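Local coordinates for RNA-dependent RNA polymerase (Taggert virus, PDB 6DX3), which probably works as a deubiquitinating cysteine protease through its viral ovarian tumour (OTU) domain, removing ubiquitin from tagged proteins, at residues A[7-12]-A[115-120]; A[32-37]-A[41-46]; A[66-71]-A[109-114]; A[76-81]-A[131-136]. All coordinates share one frame; numbering follows the deposited sequence.

How the contacts relate
From the N terminus, contact 1 closes the widest loop, bringing residues 7-12 against 115-120 on strand 116-121. Nested inside it are contact 2, a short closure of 32-37 on helix 40-49, and then contact 3, where helix 57-72 meets the end of helix 102-112. Contact 4 opens at 76-81, before contact 3 has closed, and ends at 131-136, after contact 1 has closed; it thus crosses both. Contacts 1 and 4 share the sheet, their strands 116-121 and 126-133 being neighbours joined by Ile118 N to Val131 O. Contacts 3 and 4 meet through Gln110 and Thr76. Contact 2 lies on the opposite side of the chain's centre from contacts 1 and 4, although Leu45 still touches Val116.

Contact 1. Residues A[7-12]-A[115-120]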
# COMPACT_ATOMS: atom_id res chain seq x y z
N PHE A 7 -17.09 -6.82 4.29
CA PHE A 7 -16.42 -5.73 4.98
C PHE A 7 -17.38 -5.06 5.97
O PHE A 7 -18.60 -5.16 5.86
CB PHE A 7 -15.90 -4.68 4.00
CG PHE A 7 -14.89 -5.20 3.01
CD1 PHE A 7 -15.25 -5.44 1.70
CD2 PHE A 7 -13.58 -5.43 3.40
CE1 PHE A 7 -14.33 -5.91 0.79
CE2 PHE A 7 -12.66 -5.90 2.49
CZ PHE A 7 -13.03 -6.14 1.18
N ASP A 8 -16.78 -4.37 6.95
CA ASP A 8 -17.50 -3.48 7.86
C ASP A 8 -16.71 -2.17 7.86
O ASP A 8 -15.93 -1.89 8.77
CB ASP A 8 -17.62 -4.08 9.26
CG ASP A 8 -18.37 -3.17 10.22
OD1 ASP A 8 -18.08 -3.23 11.44
OD2 ASP A 8 -19.22 -2.39 9.76
N TRP A 9 -16.92 -1.37 6.81
CA TRP A 9 -16.08 -0.21 6.58
C TRP A 9 -16.36 0.89 7.60
O TRP A 9 -17.52 1.20 7.90
CB TRP A 9 -16.30 0.33 5.16
CG TRP A 9 -15.75 -0.55 4.08
CD1 TRP A 9 -16.46 -1.20 3.12
CD2 TRP A 9 -14.37 -0.87 3.85
NE1 TRP A 9 -15.61 -1.90 2.30
CE2 TRP A 9 -14.33 -1.72 2.73
CE3 TRP A 9 -13.17 -0.52 4.48
CZ2 TRP A 9 -13.13 -2.22 2.22
CZ3 TRP A 9 -11.99 -1.02 3.97
CH2 TRP A 9 -11.98 -1.87 2.86
N HIS A 10 -15.29 1.49 8.11
CA HIS A 10 -15.36 2.69 8.93
C HIS A 10 -14.51 3.76 8.27
O HIS A 10 -13.29 3.60 8.14
CB HIS A 10 -14.86 2.43 10.36
CG HIS A 10 -15.57 1.31 11.05
ND1 HIS A 10 -15.23 -0.01 10.88
CD2 HIS A 10 -16.60 1.32 11.94
CE1 HIS A 10 -16.02 -0.77 11.62
NE2 HIS A 10 -16.86 0.02 12.27
N LEU A 11 -15.15 4.85 7.83
CA LEU A 11 -14.40 5.99 7.32
C LEU A 11 -13.79 6.75 8.49
O LEU A 11 -14.51 7.20 9.39
CB LEU A 11 -15.30 6.90 6.49
CG LEU A 11 -14.62 8.20 6.08
CD1 LEU A 11 -13.55 7.90 5.04
CD2 LEU A 11 -15.63 9.20 5.53
N LEU A 12 -12.47 6.89 8.48
CA LEU A 12 -11.77 7.47 9.61
C LEU A 12 -11.53 8.96 9.41
O LEU A 12 -11.41 9.44 8.28
CB LEU A 12 -10.43 6.77 9.83
CG LEU A 12 -10.49 5.24 9.94
CD1 LEU A 12 -9.13 4.67 10.29
CD2 LEU A 12 -11.53 4.84 10.97
N THR A 115 -6.83 3.25 -6.01
CA THR A 115 -7.20 2.76 -4.69
C THR A 115 -6.27 1.62 -4.29
O THR A 115 -5.92 0.77 -5.11
CB THR A 115 -8.66 2.29 -4.69
OG1 THR A 115 -9.52 3.38 -5.03
CG2 THR A 115 -9.05 1.75 -3.33
N VAL A 116 -5.86 1.62 -3.02
CA VAL A 116 -4.96 0.61 -2.49
C VAL A 116 -5.59 0.01 -1.23
O VAL A 116 -5.96 0.74 -0.31
CB VAL A 116 -3.57 1.18 -2.17
CG1 VAL A 116 -2.68 0.09 -1.58
CG2 VAL A 116 -2.93 1.77 -3.42
N TYR A 117 -5.69 -1.32 -1.21
CA TYR A 117 -6.07 -2.06 -0.01
C TYR A 117 -4.80 -2.58 0.64
O TYR A 117 -3.93 -3.14 -0.04
CB TYR A 117 -6.99 -3.24 -0.35
CG TYR A 117 -8.39 -2.88 -0.81
CD1 TYR A 117 -9.50 -3.43 -0.18
CD2 TYR A 117 -8.60 -2.01 -1.87
CE1 TYR A 117 -10.78 -3.12 -0.60
CE2 TYR A 117 -9.88 -1.69 -2.29
CZ TYR A 117 -10.96 -2.25 -1.65
OH TYR A 117 -12.24 -1.94 -2.06
N ILE A 118 -4.69 -2.41 1.96
CA ILE A 118 -3.57 -2.93 2.73
C ILE A 118 -4.14 -3.96 3.70
O ILE A 118 -4.81 -3.60 4.68
CB ILE A 118 -2.81 -1.83 3.48
CG1 ILE A 118 -2.47 -0.67 2.54
CG2 ILE A 118 -1.54 -2.40 4.09
CD1 ILE A 118 -1.70 0.45 3.23
N TRP A 119 -3.86 -5.23 3.44
CA TRP A 119 -4.36 -6.32 4.27
C TRP A 119 -3.31 -6.67 5.32
O TRP A 119 -2.15 -6.94 4.99
CB TRP A 119 -4.69 -7.55 3.42
CG TRP A 119 -5.65 -7.25 2.29
CD1 TRP A 119 -5.35 -6.64 1.11
CD2 TRP A 119 -7.05 -7.56 2.25
NE1 TRP A 119 -6.48 -6.54 0.33
CE2 TRP A 119 -7.54 -7.10 1.01
CE3 TRP A 119 -7.93 -8.17 3.14
CZ2 TRP A 119 -8.87 -7.24 0.64
CZ3 TRP A 119 -9.26 -8.31 2.77
CH2 TRP A 119 -9.72 -7.84 1.53
N HIS A 120 -3.72 -6.67 6.59
CA HIS A 120 -2.79 -6.91 7.69
C HIS A 120 -2.82 -8.39 8.07
O HIS A 120 -3.85 -8.91 8.49
CB HIS A 120 -3.14 -6.05 8.90
CG HIS A 120 -2.40 -6.45 10.14
ND1 HIS A 120 -2.96 -7.27 11.10
CD2 HIS A 120 -1.15 -6.16 10.57
CE1 HIS A 120 -2.08 -7.46 12.07
NE2 HIS A 120 -0.97 -6.80 11.77
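Phe7 brings the far end of its ring against both Tyr117 and Trp119. Its CG lies anti to the carbonyl carbon (chi1 -61°), which, with the CB bond directed at strand 116-121, carries the ring there. Phe7 CE2 and CZ both approach Trp119 CH2, CE2 at 3.7 Å, and this indole corner lies at the edge of the phenyl ring, near its plane. The two planes are inclined at 46°, an oblique meeting. Phe7 touches its other partner more loosely, CZ standing 4.2 Å from Tyr117 CE1, at the edge of the tyrosine ring. Trp9 widens the cluster: its CZ2 comes within 3.8 Å of Tyr117 CE1, with the planes of the six-membered rings 77° apart. The indole of Trp9 lies over one face of Phe7, toward its rim, and probably helps to set how that ring is turned. The polar ends are served from elsewhere, Tyr117 OH by Asp136 O and Trp119 NE1 by Asn143 OD1, while Arg132 makes a cation-pi contact with Trp9. Reaching past strands 17-24 and 126-133, the N-terminal residues lay an aromatic cluster on the central sheet, consistent with the additional N-terminal strands by which nairoviral OTU domains extend the OTU fold.

Contact 2. Residues A[32-37]-A[41-46]; sequences VNQPMD and LYHSLA
Gln34 turns its amide back on its own segment, NE2 donating to Val32 O at 3.1 Å, while CG and OE1 face helix 40-49. The donor stands well above the carbonyl plane of Val32. A bend at chi2 (-55°) makes this possible, leaving Gln34 CG 3.8 Å from Ser44 CB and OE1 3.4 Å from His43 CB; that oxygen takes its hydrogen bond from Gln53 NE2. His43 is the centre of the contact. Pro35 sets its CG and CD over one face of the imidazole, CG 4.0 Å from the ring centroid and only 7° off the normal, a clear CH-pi contact. Asp37 comes instead to the ring edge, OD1 being 3.6 Å from His43 CD2 with carboxylate and ring planes 19° apart; OD1 is bonded to Asn39 N. The ring of Tyr58 also meets the imidazole. Between the segments lies Cys40, at the start of helix 40-49, probably the nucleophile, as in other OTU peptidases of clan CA. Chemically, CH-pi and van der Waals contacts fit the loop to the helix, with a carboxylate near the imidazole edge but not hydrogen-bonded to it, while Gln34 and Asp37 find their polar bonds outside that interface.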
# COMPACT_ATOMS: atom_id res chain seq x y z
N VAL A 32 2.06 -12.64 -4.41
CA VAL A 32 3.19 -12.40 -5.31
C VAL A 32 4.32 -11.84 -4.45
O VAL A 32 4.33 -10.67 -4.08
CB VAL A 32 2.82 -11.44 -6.45
CG1 VAL A 32 3.98 -11.33 -7.43
CG2 VAL A 32 1.56 -11.93 -7.16
N ASN A 33 5.28 -12.70 -4.12
CA ASN A 33 6.31 -12.34 -3.16
C ASN A 33 7.24 -11.28 -3.74
O ASN A 33 7.67 -11.36 -4.89
CB ASN A 33 7.12 -13.58 -2.75
CG ASN A 33 6.23 -14.72 -2.30
OD1 ASN A 33 5.96 -15.65 -3.06
ND2 ASN A 33 5.78 -14.66 -1.05
N GLN A 34 7.54 -10.28 -2.92
CA GLN A 34 8.42 -9.18 -3.26
C GLN A 34 9.75 -9.34 -2.53
O GLN A 34 9.83 -10.01 -1.49
CB GLN A 34 7.77 -7.84 -2.88
CG GLN A 34 6.46 -7.59 -3.61
CD GLN A 34 6.61 -7.68 -5.11
OE1 GLN A 34 7.49 -7.05 -5.70
NE2 GLN A 34 5.75 -8.47 -5.74
N PRO A 35 10.83 -8.75 -3.06
CA PRO A 35 12.14 -8.91 -2.42
C PRO A 35 12.11 -8.50 -0.95
O PRO A 35 11.44 -7.54 -0.57
CB PRO A 35 13.05 -7.98 -3.25
CG PRO A 35 12.41 -7.97 -4.59
CD PRO A 35 10.93 -8.04 -4.35
N MET A 36 12.84 -9.25 -0.13
CA MET A 36 12.82 -9.06 1.32
C MET A 36 13.86 -8.03 1.76
O MET A 36 14.78 -8.31 2.53
CB MET A 36 13.02 -10.40 2.03
CG MET A 36 11.75 -11.22 2.20
SD MET A 36 12.09 -12.94 2.65
CE MET A 36 12.36 -13.66 1.03
N ASP A 37 13.71 -6.82 1.24
CA ASP A 37 14.51 -5.68 1.65
C ASP A 37 13.60 -4.58 2.18
O ASP A 37 12.38 -4.75 2.27
CB ASP A 37 15.38 -5.17 0.49
CG ASP A 37 14.59 -4.91 -0.78
OD1 ASP A 37 13.37 -4.65 -0.71
OD2 ASP A 37 15.19 -4.97 -1.87
N LEU A 41 7.64 -2.30 0.26
CA LEU A 41 6.39 -1.58 0.02
C LEU A 41 6.35 -1.04 -1.41
O LEU A 41 5.35 -1.20 -2.12
CB LEU A 41 6.22 -0.45 1.02
CG LEU A 41 4.99 0.42 0.71
CD1 LEU A 41 3.70 -0.36 0.94
CD2 LEU A 41 4.98 1.72 1.51
N TYR A 42 7.45 -0.41 -1.84
CA TYR A 42 7.49 0.18 -3.18
C TYR A 42 7.53 -0.88 -4.27
O TYR A 42 6.98 -0.67 -5.35
CB TYR A 42 8.69 1.13 -3.28
CG TYR A 42 8.71 2.15 -2.17
CD1 TYR A 42 7.71 3.12 -2.09
CD2 TYR A 42 9.70 2.15 -1.21
CE1 TYR A 42 7.71 4.06 -1.08
CE2 TYR A 42 9.71 3.09 -0.19
CZ TYR A 42 8.71 4.04 -0.13
OH TYR A 42 8.70 4.99 0.87
N HIS A 43 8.19 -2.02 -4.00
CA HIS A 43 8.12 -3.15 -4.92
C HIS A 43 6.68 -3.59 -5.14
O HIS A 43 6.23 -3.77 -6.28
CB HIS A 43 8.95 -4.32 -4.38
CG HIS A 43 10.43 -4.17 -4.56
ND1 HIS A 43 11.04 -4.17 -5.79
CD2 HIS A 43 11.42 -4.03 -3.65
CE1 HIS A 43 12.34 -4.03 -5.64
NE2 HIS A 43 12.60 -3.94 -4.35
N SER A 44 5.94 -3.79 -4.04
CA SER A 44 4.58 -4.30 -4.14
C SER A 44 3.64 -3.29 -4.77
O SER A 44 2.71 -3.68 -5.49
CB SER A 44 4.07 -4.71 -2.75
OG SER A 44 4.34 -3.68 -1.81
N LEU A 45 3.85 -2.00 -4.53
CA LEU A 45 3.07 -0.98 -5.22
C LEU A 45 3.41 -0.94 -6.70
O LEU A 45 2.52 -0.74 -7.54
CB LEU A 45 3.30 0.39 -4.57
CG LEU A 45 2.67 0.58 -3.19
CD1 LEU A 45 3.02 1.95 -2.62
CD2 LEU A 45 1.17 0.39 -3.25
N ALA A 46 4.69 -1.12 -7.05
CA ALA A 46 5.05 -1.20 -8.46
C ALA A 46 4.46 -2.44 -9.12
O ALA A 46 4.13 -2.42 -10.31
CB ALA A 46 6.57 -1.19 -8.63

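Contact 3. Residues A[66-71]-A[109-114]; sequences REAAGL and SQKAKV
Glu67 supplies the one flat group among the side chains that touch here, and its carboxylate does not carry the contact: OE1 stays 4.9 Å from Lys111 NZ, too far for a salt bridge although the charges are opposite. What meets Lys111 is the base of the glutamate, CB lying 4.2 Å from Lys111 CE. The lysine itself works mainly through its hydrocarbon chain. Its CG is set anti to the backbone N (chi1 -179°), which points the chain across to the other helix, and a bend at chi2 then lays CD and CE along that surface. Ala68 CB approaches Lys111 CB at 3.6 Å, and from the next turn Leu71 CD1 reaches Lys111 CD at 3.8 Å, the two side chains passing at a slant. This is helix-helix packing between 57-72 and the last turn of 102-112, with the CA atoms of Ala68 and Lys111 5.5 Å apart, a closeness that the small side chain of Ala68 allows. Phe107 of the second helix also packs on Ala68. The ammonium group of Lys111 is held by Gln64 OE1, one turn before Ala68. Beyond Lys111 the helix ends at Ala112, and Lys113 follows with positive phi (52°), its NZ turning back to donate to Lys111 O at 3.0 Å from above the carbonyl plane.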
# COMPACT_ATOMS: atom_id res chain seq x y z
N ARG A 66 7.69 10.99 -2.93
CA ARG A 66 8.32 12.21 -2.44
C ARG A 66 7.62 13.45 -2.99
O ARG A 66 7.39 14.42 -2.25
CB ARG A 66 9.80 12.24 -2.82
CG ARG A 66 10.47 13.58 -2.55
CD ARG A 66 11.97 13.52 -2.82
NE ARG A 66 12.25 13.18 -4.21
CZ ARG A 66 13.42 12.76 -4.65
NH1 ARG A 66 14.44 12.62 -3.82
NH2 ARG A 66 13.58 12.46 -5.94
N GLU A 67 7.28 13.46 -4.28
CA GLU A 67 6.55 14.59 -4.83
C GLU A 67 5.10 14.61 -4.35
O GLU A 67 4.53 15.68 -4.15
CB GLU A 67 6.60 14.57 -6.36
CG GLU A 67 7.96 14.97 -6.93
CD GLU A 67 8.08 14.73 -8.42
OE1 GLU A 67 7.25 15.28 -9.18
OE2 GLU A 67 8.99 13.99 -8.83
N ALA A 68 4.50 13.43 -4.15
CA ALA A 68 3.15 13.37 -3.59
C ALA A 68 3.12 13.95 -2.18
O ALA A 68 2.17 14.63 -1.80
CB ALA A 68 2.64 11.94 -3.60
N ALA A 69 4.16 13.67 -1.39
CA ALA A 69 4.25 14.24 -0.05
C ALA A 69 4.33 15.76 -0.10
O ALA A 69 3.65 16.45 0.67
CB ALA A 69 5.46 13.66 0.69
N GLY A 70 5.15 16.30 -1.00
CA GLY A 70 5.25 17.74 -1.12
C GLY A 70 3.98 18.41 -1.60
O GLY A 70 3.74 19.58 -1.29
N LEU A 71 3.15 17.68 -2.34
CA LEU A 71 1.92 18.26 -2.88
C LEU A 71 0.78 18.22 -1.87
O LEU A 71 -0.05 19.13 -1.83
CB LEU A 71 1.50 17.52 -4.15
CG LEU A 71 2.27 17.73 -5.45
CD1 LEU A 71 1.97 16.60 -6.42
CD2 LEU A 71 1.93 19.06 -6.08
N SER A 109 -1.47 6.93 -3.39
CA SER A 109 -2.86 6.80 -3.84
C SER A 109 -3.43 8.14 -4.26
O SER A 109 -4.20 8.22 -5.23
CB SER A 109 -3.70 6.18 -2.73
OG SER A 109 -3.68 6.99 -1.57
N GLN A 110 -3.08 9.21 -3.54
CA GLN A 110 -3.51 10.55 -3.93
C GLN A 110 -2.87 10.98 -5.24
O GLN A 110 -3.54 11.58 -6.09
CB GLN A 110 -3.17 11.55 -2.83
CG GLN A 110 -3.90 11.33 -1.51
CD GLN A 110 -3.73 12.49 -0.55
OE1 GLN A 110 -4.12 13.62 -0.86
NE2 GLN A 110 -3.13 12.23 0.60
N LYS A 111 -1.58 10.71 -5.41
CA LYS A 111 -0.88 11.16 -6.61
C LYS A 111 -1.31 10.36 -7.83
O LYS A 111 -1.60 10.93 -8.89
CB LYS A 111 0.63 11.04 -6.41
CG LYS A 111 1.48 11.51 -7.60
CD LYS A 111 1.81 12.99 -7.49
CE LYS A 111 3.08 13.33 -8.25
NZ LYS A 111 2.96 13.07 -9.71
N ALA A 112 -1.37 9.03 -7.71
CA ALA A 112 -1.71 8.18 -8.84
C ALA A 112 -3.21 8.04 -9.06
O ALA A 112 -3.61 7.48 -10.08
CB ALA A 112 -1.09 6.80 -8.66
N LYS A 113 -4.04 8.53 -8.14
CA LYS A 113 -5.49 8.38 -8.23
C LYS A 113 -5.87 6.91 -8.44
O LYS A 113 -6.60 6.56 -9.37
CB LYS A 113 -6.07 9.26 -9.34
CG LYS A 113 -6.17 10.73 -8.96
CD LYS A 113 -6.40 11.60 -10.18
CE LYS A 113 -5.17 12.44 -10.49
NZ LYS A 113 -3.94 11.60 -10.58
N VAL A 114 -5.34 6.06 -7.58
CA VAL A 114 -5.62 4.63 -7.59
C VAL A 114 -5.90 4.19 -6.17
O VAL A 114 -5.31 4.71 -5.22
CB VAL A 114 -4.45 3.82 -8.20
CG1 VAL A 114 -3.18 4.00 -7.37
CG2 VAL A 114 -4.81 2.34 -8.32

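Contact 4. Residues A[76-81]-A[131-136]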
# COMPACT_ATOMS: atom_id res chain seq x y z
N THR A 76 -3.26 16.23 4.30
CA THR A 76 -3.33 14.80 4.59
C THR A 76 -3.34 14.63 6.10
O THR A 76 -2.33 14.87 6.77
CB THR A 76 -2.16 14.06 3.94
OG1 THR A 76 -2.13 14.34 2.53
CG2 THR A 76 -2.29 12.55 4.15
N GLU A 77 -4.49 14.20 6.64
CA GLU A 77 -4.64 14.12 8.09
C GLU A 77 -3.70 13.08 8.70
O GLU A 77 -3.30 13.23 9.86
CB GLU A 77 -6.09 13.80 8.47
CG GLU A 77 -7.10 14.81 7.97
CD GLU A 77 -6.82 16.22 8.48
OE1 GLU A 77 -6.72 16.40 9.71
OE2 GLU A 77 -6.68 17.14 7.64
N GLU A 78 -3.36 12.03 7.95
CA GLU A 78 -2.49 10.99 8.49
C GLU A 78 -1.13 11.54 8.90
O GLU A 78 -0.47 10.95 9.76
CB GLU A 78 -2.33 9.86 7.48
CG GLU A 78 -1.50 8.70 7.99
CD GLU A 78 -1.79 7.38 7.29
OE1 GLU A 78 -1.36 6.34 7.83
OE2 GLU A 78 -2.43 7.38 6.22
N THR A 79 -0.70 12.67 8.33
CA THR A 79 0.58 13.24 8.73
C THR A 79 0.58 13.73 10.17
O THR A 79 1.66 13.84 10.77
CB THR A 79 0.97 14.40 7.81
OG1 THR A 79 0.15 15.53 8.09
CG2 THR A 79 0.83 14.01 6.34
N LYS A 80 -0.59 14.00 10.75
CA LYS A 80 -0.63 14.69 12.03
C LYS A 80 -0.19 13.82 13.20
O LYS A 80 0.10 14.35 14.28
CB LYS A 80 -2.04 15.24 12.28
CG LYS A 80 -2.37 16.46 11.42
CD LYS A 80 -3.87 16.74 11.41
CE LYS A 80 -4.18 18.10 10.81
NZ LYS A 80 -5.65 18.32 10.67
N THR A 81 -0.12 12.50 13.02
CA THR A 81 0.32 11.60 14.08
C THR A 81 1.71 11.03 13.82
O THR A 81 2.07 9.99 14.38
CB THR A 81 -0.69 10.47 14.28
OG1 THR A 81 -1.03 9.90 13.01
CG2 THR A 81 -1.96 11.00 14.94
N VAL A 131 -7.24 -1.80 5.57
CA VAL A 131 -7.47 -0.38 5.38
C VAL A 131 -7.48 -0.08 3.89
O VAL A 131 -6.78 -0.73 3.10
CB VAL A 131 -6.43 0.50 6.12
CG1 VAL A 131 -6.40 0.17 7.61
CG2 VAL A 131 -5.05 0.33 5.50
N ARG A 132 -8.29 0.90 3.50
CA ARG A 132 -8.47 1.25 2.10
C ARG A 132 -8.21 2.73 1.91
O ARG A 132 -8.87 3.56 2.54
CB ARG A 132 -9.88 0.89 1.61
CG ARG A 132 -10.08 1.13 0.12
CD ARG A 132 -11.50 0.83 -0.31
NE ARG A 132 -12.42 1.89 0.10
CZ ARG A 132 -13.72 1.72 0.28
NH1 ARG A 132 -14.27 0.52 0.08
NH2 ARG A 132 -14.48 2.74 0.65
N TYR A 133 -7.26 3.05 1.04
CA TYR A 133 -7.02 4.41 0.58
C TYR A 133 -7.68 4.53 -0.79
O TYR A 133 -7.11 4.11 -1.80
CB TYR A 133 -5.53 4.72 0.53
CG TYR A 133 -4.87 4.74 1.88
CD1 TYR A 133 -4.83 5.90 2.65
CD2 TYR A 133 -4.28 3.60 2.41
CE1 TYR A 133 -4.23 5.92 3.89
CE2 TYR A 133 -3.68 3.61 3.65
CZ TYR A 133 -3.65 4.77 4.39
OH TYR A 133 -3.05 4.80 5.63
N GLY A 134 -8.88 5.09 -0.83
CA GLY A 134 -9.66 5.19 -2.04
C GLY A 134 -11.03 4.57 -1.88
O GLY A 134 -11.41 4.09 -0.81
N GLU A 135 -11.79 4.58 -2.98
CA GLU A 135 -13.16 4.12 -2.98
C GLU A 135 -13.42 2.92 -3.89
O GLU A 135 -14.49 2.31 -3.78
CB GLU A 135 -14.11 5.25 -3.42
CG GLU A 135 -13.86 6.58 -2.74
CD GLU A 135 -14.37 6.61 -1.31
OE1 GLU A 135 -15.18 5.73 -0.96
OE2 GLU A 135 -13.97 7.51 -0.55
N ASP A 136 -12.48 2.56 -4.75
CA ASP A 136 -12.76 1.58 -5.79
C ASP A 136 -12.99 0.19 -5.18
O ASP A 136 -12.48 -0.12 -4.10
CB ASP A 136 -11.61 1.52 -6.79
CG ASP A 136 -11.56 2.74 -7.68
OD1 ASP A 136 -12.61 3.38 -7.87
OD2 ASP A 136 -10.46 3.06 -8.19
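Tyr133 and Glu78 meet with their flat groups nearly coplanar, the carboxylate and phenol planes differing by 11°, while the long axes of the two side chains run at about a right angle. Tyr133 OH donates to Glu78 OE2 at 2.7 Å, and OE2 receives it on its syn lone pair, the side of the other oxygen. The same oxygen lies at the ring edge, 3.3 Å from Tyr133 CE1, and the second oxygen, OE1, is 3.2 Å from the hydroxyl. Glu78 gets there by an extended chain, with CG opposite the backbone N (chi1 -177°), while its CA remains 11.2 Å from that of Tyr133. Through this pair a short 3-10 segment, 77-80, between helices 57-72 and 86-93 is tied to strand 126-133 of the central sheet of the OTU domain. Helix 102-112 joins in: Asn106 ND2 also bonds Glu78 OE2, and Ser102 OG bonds OE1. A buried carboxylate with three hydrogen-bonding partners, among them Tyr133 OH and Asn106 ND2 as donors, would probably favour the ionised form. The 3-10 segment is steadied at its start by Thr79, whose OG1 and N both bond to Thr76 O, the hydroxyl at 2.9 Å and almost in line with the C=O bond. On the strand side, Arg132 NE reaches Gly134 O just beyond Tyr133, and the ring of Tyr16 meets that of Tyr133.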